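Local coordinates for protein glutaredoxin 2 (Salmonella enterica subsp. enterica serovar Typhimurium, PDB 3IR4) that probably acts as a glutathione-dependent thiol-disulfide oxidoreductase, binding glutathione in a cleft between a thioredoxin-like domain and an all-helical GST-type C-terminal domain, at residues I8-C12 against F113-S117; L105-K110 against R122-I126; R183-A189 against L212-I218. All coordinates share one frame. Residues are numbered along the deposited sequence.

Contact 1 of 3, residues I8-C12 against F113-S117; sequences IYDHC and FDEFS. With GSH (glutathione), chain B.
This is a buried contact, hydrogen-bonded through E115 and packed by aromatic rings, between two loops of different domains. Residues I8-C12 connect strand 5-8 to helix 13-25 in the thioredoxin-like domain; F113-S117 link helix 101-108 to helix 119-133 in the helical domain. Y9 to C12 form a type I turn closed by C12 N to Y9 O at 3.2 Å, and C12 is the N-cap of the helix that follows. Opposite it, D114 and E115 make a short 3-10 segment, with F116 N bonded to F113 O at 3.0 Å. The closest CA pairs are Y9-E115 at 5.7 Å and D10-F113 at 6.2 Å.

E115 is the hub. With chi1 p and chi2 m, its carboxylate folds up against the turn: OE1 accepts from D10 N at 2.9 Å, while OE2 takes both H11 N at 2.9 Å and, the ring turned by chi1 p, H11 ND1 at 2.6 Å, a His-carboxylate hydrogen bond. H11 CB lies over the face of the F113 ring, 3.9 Å from the centroid, a CH-pi contact. The H11 and F116 rings are near parallel (23°) but slid apart, centroids 5.3 Å apart. A water joins D10 OD2 (2.7 Å) to D114 N (2.9 Å), and D10 OD1 forms a salt bridge with R183.

At the end of the turn C12 SG is bonded covalently to GSH SG2 at 2.3 Å, a mixed disulfide; Y9, whose hydroxyl pairs with K49, touches the glutathione. C12 and C15 fit the CxxC at a helix start that marks the thioredoxin-type active site of glutaredoxins.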
loop_
_atom_site.group_PDB
_atom_site.type_symbol
_atom_site.label_atom_id
_atom_site.label_comp_id
_atom_site.label_asym_id
_atom_site.label_seq_id
_atom_site.Cartn_x
_atom_site.Cartn_y
_atom_site.Cartn_z
ATOM N N ILE A 8 9.822 1.468 -6.687
ATOM C CA ILE A 8 8.749 0.744 -6.041
ATOM C C ILE A 8 8.443 -0.601 -6.648
ATOM O O ILE A 8 8.864 -0.937 -7.750
ATOM C CB ILE A 8 7.410 1.583 -6.115
ATOM C CG1 ILE A 8 6.909 1.752 -7.557
ATOM C CG2 ILE A 8 7.567 2.966 -5.462
ATOM C CD1 ILE A 8 5.544 2.428 -7.693
ATOM N N TYR A 9 7.630 -1.358 -5.889
ATOM C CA TYR A 9 6.792 -2.445 -6.438
ATOM C C TYR A 9 5.360 -1.909 -6.290
ATOM O O TYR A 9 4.995 -1.393 -5.239
ATOM C CB TYR A 9 6.921 -3.750 -5.666
ATOM C CG TYR A 9 8.314 -4.280 -5.547
ATOM C CD1 TYR A 9 9.229 -4.176 -6.584
ATOM C CD2 TYR A 9 8.706 -4.916 -4.374
ATOM C CE1 TYR A 9 10.550 -4.655 -6.420
ATOM C CE2 TYR A 9 9.986 -5.399 -4.222
ATOM C CZ TYR A 9 10.919 -5.248 -5.234
ATOM O OH TYR A 9 12.197 -5.703 -5.020
ATOM N N ASP A 10 4.559 -2.019 -7.337
ATOM C CA ASP A 10 3.195 -1.480 -7.331
ATOM C C ASP A 10 2.293 -2.116 -6.278
ATOM O O ASP A 10 1.445 -1.439 -5.696
ATOM C CB ASP A 10 2.631 -1.569 -8.761
ATOM C CG ASP A 10 1.300 -0.850 -8.947
ATOM O OD1 ASP A 10 0.969 0.088 -8.203
ATOM O OD2 ASP A 10 0.628 -1.216 -9.914
ATOM N N HIS A 11 2.465 -3.406 -6.015
ATOM C CA HIS A 11 1.626 -4.089 -5.036
ATOM C C HIS A 11 1.985 -3.755 -3.580
ATOM O O HIS A 11 1.208 -4.024 -2.675
ATOM C CB HIS A 11 1.741 -5.618 -5.168
ATOM C CG HIS A 11 2.965 -6.203 -4.520
ATOM N ND1 HIS A 11 4.144 -6.396 -5.202
ATOM C CD2 HIS A 11 3.184 -6.671 -3.266
ATOM C CE1 HIS A 11 5.032 -6.937 -4.385
ATOM N NE2 HIS A 11 4.479 -7.101 -3.205
ATOM N N CYS A 12 3.170 -3.195 -3.361
ATOM C CA CYS A 12 3.714 -3.088 -2.005
ATOM C C CYS A 12 3.054 -1.971 -1.221
ATOM O O CYS A 12 3.081 -0.845 -1.671
ATOM C CB CYS A 12 5.235 -2.841 -2.106
ATOM S SG CYS A 12 6.005 -2.483 -0.501
ATOM N N PHE A 113 0.755 -6.774 -12.085
ATOM C CA PHE A 113 1.600 -5.674 -11.585
ATOM C C PHE A 113 2.905 -5.672 -12.384
ATOM O O PHE A 113 3.436 -6.732 -12.721
ATOM C CB PHE A 113 1.907 -5.828 -10.104
ATOM C CG PHE A 113 0.716 -5.705 -9.232
ATOM C CD1 PHE A 113 0.176 -6.816 -8.619
ATOM C CD2 PHE A 113 0.139 -4.472 -9.002
ATOM C CE1 PHE A 113 -0.907 -6.704 -7.801
ATOM C CE2 PHE A 113 -0.948 -4.352 -8.173
ATOM C CZ PHE A 113 -1.469 -5.466 -7.574
ATOM N N ASP A 114 3.454 -4.484 -12.640
ATOM C CA ASP A 114 4.644 -4.371 -13.477
ATOM C C ASP A 114 5.866 -5.090 -12.931
ATOM O O ASP A 114 6.681 -5.584 -13.703
ATOM C CB ASP A 114 4.977 -2.897 -13.744
ATOM C CG ASP A 114 4.074 -2.231 -14.730
ATOM O OD1 ASP A 114 3.167 -2.874 -15.308
ATOM O OD2 ASP A 114 4.267 -1.012 -14.906
ATOM N N GLU A 115 5.995 -5.178 -11.612
ATOM C CA GLU A 115 7.132 -5.854 -11.000
ATOM C C GLU A 115 7.161 -7.344 -11.259
ATOM O O GLU A 115 8.171 -7.998 -10.984
ATOM C CB GLU A 115 7.226 -5.582 -9.495
ATOM C CG GLU A 115 6.068 -6.032 -8.650
ATOM C CD GLU A 115 4.940 -5.026 -8.494
ATOM O OE1 GLU A 115 4.856 -4.069 -9.313
ATOM O OE2 GLU A 115 4.127 -5.206 -7.559
ATOM N N PHE A 116 6.046 -7.885 -11.743
ATOM C CA PHE A 116 5.946 -9.319 -12.051
ATOM C C PHE A 116 5.865 -9.535 -13.547
ATOM O O PHE A 116 5.415 -10.570 -13.998
ATOM C CB PHE A 116 4.718 -9.957 -11.409
ATOM C CG PHE A 116 4.605 -9.748 -9.912
ATOM C CD1 PHE A 116 5.700 -9.906 -9.076
ATOM C CD2 PHE A 116 3.377 -9.472 -9.338
ATOM C CE1 PHE A 116 5.594 -9.739 -7.697
ATOM C CE2 PHE A 116 3.256 -9.281 -7.958
ATOM C CZ PHE A 116 4.355 -9.445 -7.152
ATOM N N SER A 117 6.285 -8.567 -14.345
ATOM C CA SER A 117 6.077 -8.673 -15.793
ATOM C C SER A 117 6.800 -9.812 -16.449
ATOM O O SER A 117 6.329 -10.349 -17.419
ATOM C CB SER A 117 6.361 -7.361 -16.492
ATOM O OG SER A 117 7.670 -6.944 -16.302
HETATM N N1 GSH B . 10.421 -0.817 6.686
HETATM C CA1 GSH B . 10.282 -0.719 5.227
HETATM C C1 GSH B . 9.527 0.533 4.873
HETATM O O11 GSH B . 8.732 0.990 5.739
HETATM O O12 GSH B . 9.705 1.042 3.749
HETATM C CB1 GSH B . 9.561 -1.963 4.728
HETATM C CG1 GSH B . 9.624 -2.064 3.205
HETATM C CD1 GSH B . 9.284 -3.433 2.655
HETATM O OE1 GSH B . 8.877 -4.410 3.488
HETATM N N2 GSH B . 9.330 -3.626 1.361
HETATM C CA2 GSH B . 9.214 -4.927 0.709
HETATM C C2 GSH B . 10.533 -5.338 0.144
HETATM O O2 GSH B . 11.329 -4.412 -0.385
HETATM C CB2 GSH B . 8.137 -4.901 -0.400
HETATM S SG2 GSH B . 6.424 -4.618 0.156
HETATM N N3 GSH B . 10.854 -6.607 0.137
HETATM C CA3 GSH B . 12.198 -7.055 -0.126
HETATM C C3 GSH B . 12.196 -7.882 -1.356
HETATM O O31 GSH B . 11.176 -7.850 -2.111
HETATM O O32 GSH B . 13.216 -8.577 -1.600
HETATM O O HOH W 1 1.821 -2.207 -12.076
#

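Contact 2 of 3, residues L105-K110 against R122-I126; sequences LPRFAK and RQYFI
Both segments are largely helical. L105-K110 lies at the C-terminal part of helix 101-108, with A109 N bonded to L105 O at 3.0 Å and K110 N to R107 O at 3.1 Å. The helix is kinked at P106, whose nitrogen makes no bond to the preceding turn. R122-I126 lies within helix 119-133 and holds regular helical geometry, I126 N reaching R122 O at 3.1 Å. The backbones come closest at A109 and I126, CA to CA 6.3 Å, a close approach allowed by the small alanine.

F125, chi1 t and chi2 81°, drives its ring toward the helix end and touches three residues there: CZ lies 4.0 Å from L105 CD2, CE2 4.1 Å from F108 CB, and CD2 4.0 Å from A109 CB. A109 CB also meets I126 CG1 at 3.8 Å, so the methyl packs against both F125 and I126. The polar part of the contact comes from R122. Its chain runs t, t, m through chi3, bringing NH1 to A109 O at 2.8 Å with an N-H...O angle of 160°; NH1 bonds S111 O as well. The arginine thus ties the backbone carbonyls of A109 and S111 to helix 119-133.

Within the GST-type helical domain this joins two helices consecutive in the chain. Helix 136-141 packs against P106, A109 and K110, while on the active-site side F108 and F125 meet H11 from the loop after strand 5-8.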
loop_
_atom_site.group_PDB
_atom_site.type_symbol
_atom_site.label_atom_id
_atom_site.label_comp_id
_atom_site.label_asym_id
_atom_site.label_seq_id
_atom_site.Cartn_x
_atom_site.Cartn_y
_atom_site.Cartn_z
ATOM N N LEU A 105 -1.548 -12.110 -1.025
ATOM C CA LEU A 105 -0.365 -12.620 -1.716
ATOM C C LEU A 105 -0.694 -13.534 -2.894
ATOM O O LEU A 105 -0.097 -13.380 -3.959
ATOM C CB LEU A 105 0.615 -13.272 -0.732
ATOM C CG LEU A 105 1.147 -12.376 0.411
ATOM C CD1 LEU A 105 2.052 -13.188 1.291
ATOM C CD2 LEU A 105 1.846 -11.125 -0.100
ATOM N N PRO A 106 -1.654 -14.470 -2.734
ATOM C CA PRO A 106 -1.942 -15.317 -3.874
ATOM C C PRO A 106 -2.500 -14.546 -5.051
ATOM O O PRO A 106 -2.313 -14.949 -6.193
ATOM C CB PRO A 106 -2.977 -16.314 -3.315
ATOM C CG PRO A 106 -2.762 -16.338 -1.866
ATOM C CD PRO A 106 -2.390 -14.916 -1.533
ATOM N N ARG A 107 -3.245 -13.476 -4.764
ATOM C CA ARG A 107 -3.814 -12.642 -5.795
ATOM C C ARG A 107 -2.770 -11.739 -6.443
ATOM O O ARG A 107 -2.744 -11.590 -7.674
ATOM C CB ARG A 107 -5.031 -11.879 -5.256
ATOM C CG ARG A 107 -6.203 -12.808 -4.999
ATOM C CD ARG A 107 -7.331 -12.113 -4.281
ATOM N NE ARG A 107 -8.535 -12.949 -4.116
ATOM C CZ ARG A 107 -8.619 -13.969 -3.271
ATOM N NH1 ARG A 107 -7.636 -14.242 -2.434
ATOM N NH2 ARG A 107 -9.707 -14.729 -3.261
ATOM N N PHE A 108 -1.876 -11.162 -5.647
ATOM C CA PHE A 108 -0.770 -10.411 -6.219
ATOM C C PHE A 108 -0.015 -11.282 -7.241
ATOM O O PHE A 108 0.297 -10.833 -8.342
ATOM C CB PHE A 108 0.244 -9.975 -5.137
ATOM C CG PHE A 108 -0.255 -8.946 -4.135
ATOM C CD1 PHE A 108 -1.245 -8.022 -4.408
ATOM C CD2 PHE A 108 0.398 -8.840 -2.936
ATOM C CE1 PHE A 108 -1.608 -7.065 -3.462
ATOM C CE2 PHE A 108 0.040 -7.859 -1.995
ATOM C CZ PHE A 108 -0.954 -7.001 -2.272
ATOM N N ALA A 109 0.252 -12.522 -6.861
ATOM C CA ALA A 109 1.041 -13.438 -7.678
ATOM C C ALA A 109 0.384 -13.807 -9.006
ATOM O O ALA A 109 1.061 -14.270 -9.909
ATOM C CB ALA A 109 1.307 -14.687 -6.903
ATOM N N LYS A 110 -0.934 -13.630 -9.082
ATOM C CA LYS A 110 -1.718 -13.911 -10.268
ATOM C C LYS A 110 -2.076 -12.695 -11.089
ATOM O O LYS A 110 -2.727 -12.831 -12.109
ATOM C CB LYS A 110 -3.007 -14.614 -9.863
ATOM C CG LYS A 110 -2.814 -16.065 -9.461
ATOM C CD LYS A 110 -4.054 -16.637 -8.757
ATOM C CE LYS A 110 -4.300 -18.115 -8.988
ATOM N NZ LYS A 110 -3.185 -18.975 -8.542
ATOM N N ARG A 122 7.900 -13.143 -11.470
ATOM C CA ARG A 122 6.702 -13.677 -10.864
ATOM C C ARG A 122 7.034 -14.953 -10.073
ATOM O O ARG A 122 6.579 -15.120 -8.955
ATOM C CB ARG A 122 5.639 -13.933 -11.906
ATOM C CG ARG A 122 4.299 -14.248 -11.322
ATOM C CD ARG A 122 3.210 -14.403 -12.394
ATOM N NE ARG A 122 3.023 -13.211 -13.215
ATOM C CZ ARG A 122 2.251 -12.183 -12.873
ATOM N NH1 ARG A 122 1.561 -12.173 -11.743
ATOM N NH2 ARG A 122 2.165 -11.142 -13.688
ATOM N N GLN A 123 7.855 -15.835 -10.660
ATOM C CA GLN A 123 8.245 -17.051 -9.965
ATOM C C GLN A 123 9.006 -16.743 -8.684
ATOM O O GLN A 123 8.835 -17.413 -7.641
ATOM C CB GLN A 123 9.068 -17.964 -10.862
ATOM C CG GLN A 123 9.495 -19.252 -10.148
ATOM C CD GLN A 123 10.391 -20.088 -11.005
ATOM O OE1 GLN A 123 11.595 -20.144 -10.781
ATOM N NE2 GLN A 123 9.829 -20.701 -12.012
ATOM N N TYR A 124 9.911 -15.762 -8.756
ATOM C CA TYR A 124 10.697 -15.326 -7.596
ATOM C C TYR A 124 9.777 -14.960 -6.426
ATOM O O TYR A 124 9.990 -15.380 -5.291
ATOM C CB TYR A 124 11.560 -14.130 -7.992
ATOM C CG TYR A 124 12.342 -13.527 -6.866
ATOM C CD1 TYR A 124 11.793 -12.506 -6.097
ATOM C CD2 TYR A 124 13.637 -13.895 -6.612
ATOM C CE1 TYR A 124 12.499 -11.906 -5.078
ATOM C CE2 TYR A 124 14.344 -13.326 -5.565
ATOM C CZ TYR A 124 13.759 -12.324 -4.797
ATOM O OH TYR A 124 14.413 -11.668 -3.761
ATOM N N PHE A 125 8.740 -14.195 -6.719
ATOM C CA PHE A 125 7.766 -13.791 -5.707
ATOM C C PHE A 125 7.027 -14.978 -5.110
ATOM O O PHE A 125 6.928 -15.114 -3.887
ATOM C CB PHE A 125 6.778 -12.799 -6.335
ATOM C CG PHE A 125 5.722 -12.294 -5.375
ATOM C CD1 PHE A 125 6.008 -11.263 -4.489
ATOM C CD2 PHE A 125 4.446 -12.843 -5.358
ATOM C CE1 PHE A 125 5.046 -10.776 -3.647
ATOM C CE2 PHE A 125 3.478 -12.364 -4.488
ATOM C CZ PHE A 125 3.785 -11.335 -3.634
ATOM N N ILE A 126 6.515 -15.845 -5.971
ATOM C CA ILE A 126 5.758 -16.982 -5.513
ATOM C C ILE A 126 6.603 -17.850 -4.571
ATOM O O ILE A 126 6.166 -18.274 -3.497
ATOM C CB ILE A 126 5.276 -17.809 -6.739
ATOM C CG1 ILE A 126 4.237 -17.046 -7.568
ATOM C CG2 ILE A 126 4.725 -19.174 -6.283
ATOM C CD1 ILE A 126 4.015 -17.573 -8.976
#

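Contact 3 of 3, residues R183-A189 against L212-I218; sequences RNLTLVA and LLSSMAI
L187 and L213 form the apolar centre of this contact, which fastens the C-terminal tail of the GST-type helical domain to the end of helix 173-185. L187 CB lies 4.1 Å from L213 CD1, and L187 CD1 lies 3.8 Å from CG of selenomethionine M216; L187 is t, p, L213 m, t. L213 CD2 covers one face of the R183 guanidinium, 3.8 Å from R183 CZ, while R183 NH2 pairs with N211 and D10. Farther out, A189 CB meets A217 CB at 4.1 Å.

The backbones run side by side in the same direction, with CA pairs R183-L212 (5.5 Å), T186-S214 (5.1 Å), L187-A217 (4.2 Å) and A189-I218 (4.9 Å). L185-V188 is a type I turn; S214-S215 is 3-10. T186 OG1, chi1 p, donates to R183 O at 2.5 Å and accepts from L213 N at 2.8 Å. At the terminus, I218 N bonds L187 O and A189 N bonds I218 O, each 2.9 Å, and a water bridges A189 O (2.9 Å) to I218 OXT (2.8 Å).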
loop_
_atom_site.group_PDB
_atom_site.type_symbol
_atom_site.label_atom_id
_atom_site.label_comp_id
_atom_site.label_asym_id
_atom_site.label_seq_id
_atom_site.Cartn_x
_atom_site.Cartn_y
_atom_site.Cartn_z
ATOM N N ARG A 183 -6.688 -0.089 -0.411
ATOM C CA ARG A 183 -6.385 -0.066 -1.838
ATOM C C ARG A 183 -6.104 -1.477 -2.347
ATOM O O ARG A 183 -6.657 -1.935 -3.344
ATOM C CB ARG A 183 -5.198 0.876 -2.065
ATOM C CG ARG A 183 -4.786 1.135 -3.510
ATOM C CD ARG A 183 -3.678 0.261 -4.015
ATOM N NE ARG A 183 -3.315 0.678 -5.373
ATOM C CZ ARG A 183 -2.206 0.313 -6.008
ATOM N NH1 ARG A 183 -1.340 -0.525 -5.450
ATOM N NH2 ARG A 183 -1.971 0.789 -7.213
ATOM N N ASN A 184 -5.123 -2.388 -1.501
ATOM C CA ASN A 184 -4.808 -3.723 -1.941
ATOM C C ASN A 184 -6.011 -4.669 -1.810
ATOM O O ASN A 184 -6.148 -5.612 -2.584
ATOM C CB ASN A 184 -3.526 -4.179 -1.275
ATOM C CG ASN A 184 -2.289 -3.440 -1.835
ATOM O OD1 ASN A 184 -2.340 -2.836 -2.921
ATOM N ND2 ASN A 184 -1.188 -3.496 -1.103
ATOM N N LEU A 185 -6.915 -4.390 -0.865
ATOM C CA LEU A 185 -8.124 -5.191 -0.722
ATOM C C LEU A 185 -9.056 -5.085 -1.920
ATOM O O LEU A 185 -9.861 -5.984 -2.152
ATOM C CB LEU A 185 -8.854 -4.895 0.573
ATOM C CG LEU A 185 -8.265 -5.517 1.825
ATOM C CD1 LEU A 185 -8.928 -4.937 3.079
ATOM C CD2 LEU A 185 -8.394 -7.035 1.811
ATOM N N THR A 186 -8.944 -4.035 -2.721
ATOM C CA THR A 186 -9.766 -3.925 -3.920
ATOM C C THR A 186 -9.402 -4.980 -4.974
ATOM O O THR A 186 -10.140 -5.168 -5.934
ATOM C CB THR A 186 -9.802 -2.521 -4.536
ATOM O OG1 THR A 186 -8.512 -2.153 -5.031
ATOM C CG2 THR A 186 -10.316 -1.498 -3.564
ATOM N N LEU A 187 -8.265 -5.667 -4.798
ATOM C CA LEU A 187 -7.911 -6.772 -5.687
ATOM C C LEU A 187 -8.741 -8.028 -5.367
ATOM O O LEU A 187 -8.747 -8.980 -6.150
ATOM C CB LEU A 187 -6.430 -7.098 -5.550
ATOM C CG LEU A 187 -5.806 -8.043 -6.589
ATOM C CD1 LEU A 187 -5.882 -7.427 -7.951
ATOM C CD2 LEU A 187 -4.364 -8.325 -6.190
ATOM N N VAL A 188 -9.379 -8.058 -4.208
ATOM C CA VAL A 188 -10.115 -9.228 -3.757
ATOM C C VAL A 188 -11.589 -9.136 -4.150
ATOM O O VAL A 188 -12.380 -8.459 -3.493
ATOM C CB VAL A 188 -10.010 -9.412 -2.210
ATOM C CG1 VAL A 188 -10.670 -10.704 -1.790
ATOM C CG2 VAL A 188 -8.545 -9.372 -1.769
ATOM N N ALA A 189 -11.960 -9.840 -5.222
ATOM C CA ALA A 189 -13.359 -9.937 -5.617
ATOM C C ALA A 189 -14.142 -10.623 -4.497
ATOM O O ALA A 189 -13.689 -11.614 -3.943
ATOM C CB ALA A 189 -13.491 -10.738 -6.927
ATOM N N LEU A 212 -7.143 2.367 -7.593
ATOM C CA LEU A 212 -7.697 1.164 -6.986
ATOM C C LEU A 212 -7.525 0.027 -8.005
ATOM O O LEU A 212 -7.265 0.255 -9.191
ATOM C CB LEU A 212 -9.145 1.347 -6.617
ATOM C CG LEU A 212 -9.391 2.462 -5.604
ATOM C CD1 LEU A 212 -10.876 2.590 -5.344
ATOM C CD2 LEU A 212 -8.641 2.238 -4.313
ATOM N N LEU A 213 -7.693 -1.195 -7.529
ATOM C CA LEU A 213 -7.392 -2.413 -8.313
ATOM C C LEU A 213 -8.612 -3.214 -8.712
ATOM O O LEU A 213 -8.494 -4.329 -9.203
ATOM C CB LEU A 213 -6.467 -3.296 -7.486
ATOM C CG LEU A 213 -5.197 -2.625 -6.934
ATOM C CD1 LEU A 213 -4.442 -3.578 -6.018
ATOM C CD2 LEU A 213 -4.304 -2.070 -8.040
ATOM N N SER A 214 -9.779 -2.606 -8.534
ATOM C CA SER A 214 -11.061 -3.231 -8.755
ATOM C C SER A 214 -11.218 -3.777 -10.158
ATOM O O SER A 214 -11.825 -4.814 -10.366
ATOM C CB SER A 214 -12.143 -2.190 -8.458
ATOM O OG SER A 214 -11.850 -1.467 -7.258
ATOM N N SER A 215 -10.669 -3.084 -11.140
ATOM C CA SER A 215 -10.804 -3.523 -12.531
ATOM C C SER A 215 -10.125 -4.870 -12.781
ATOM O O SER A 215 -10.436 -5.521 -13.786
ATOM C CB SER A 215 -10.298 -2.489 -13.523
ATOM O OG SER A 215 -8.902 -2.331 -13.441
HETATM N N MSE A 216 -9.193 -5.287 -11.920
HETATM C CA MSE A 216 -8.593 -6.598 -12.086
HETATM C C MSE A 216 -8.827 -7.488 -10.855
HETATM O O MSE A 216 -8.111 -8.449 -10.594
HETATM C CB MSE A 216 -7.138 -6.500 -12.443
HETATM C CG MSE A 216 -6.243 -5.954 -11.392
HETATM SE SE MSE A 216 -4.365 -5.983 -11.973
HETATM C CE MSE A 216 -3.679 -4.953 -10.556
ATOM N N ALA A 217 -9.912 -7.238 -10.132
ATOM C CA ALA A 217 -10.207 -8.026 -8.938
ATOM C C ALA A 217 -10.439 -9.477 -9.320
ATOM O O ALA A 217 -11.101 -9.783 -10.321
ATOM C CB ALA A 217 -11.423 -7.474 -8.251
ATOM N N ILE A 218 -9.946 -10.352 -8.457
ATOM C CA ILE A 218 -10.039 -11.802 -8.639
ATOM C C ILE A 218 -10.286 -12.501 -7.303
ATOM O O ILE A 218 -10.120 -11.884 -6.245
ATOM C CB ILE A 218 -8.745 -12.380 -9.268
ATOM C CG1 ILE A 218 -7.490 -11.900 -8.534
ATOM C CG2 ILE A 218 -8.663 -12.012 -10.759
ATOM C CD1 ILE A 218 -6.227 -12.668 -8.934
ATOM O OXT ILE A 218 -10.677 -13.680 -7.296
HETATM O O HOH W 2 -12.058 -13.844 -4.845
#

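How the contacts relate
From the N terminus, the chain leaves strand 5-8 through the active-site turn, and contact 1 closes a long loop by bringing that turn against residues 113-117, across the domain boundary. Contact 2 crosses it: 105-110 comes before 113-117 and 122-126 after, so the connection between two helices is held on both flanks, with F116 packed on F125 and H11 on F108. Contact 3 follows in series and folds the C-terminal tail back onto helix 173-185. It reaches contact 1 through the D10-R183 salt bridge and contact 2 through R107 beside the terminal I218, joining the tail, the helical domain and the thioredoxin-like domain.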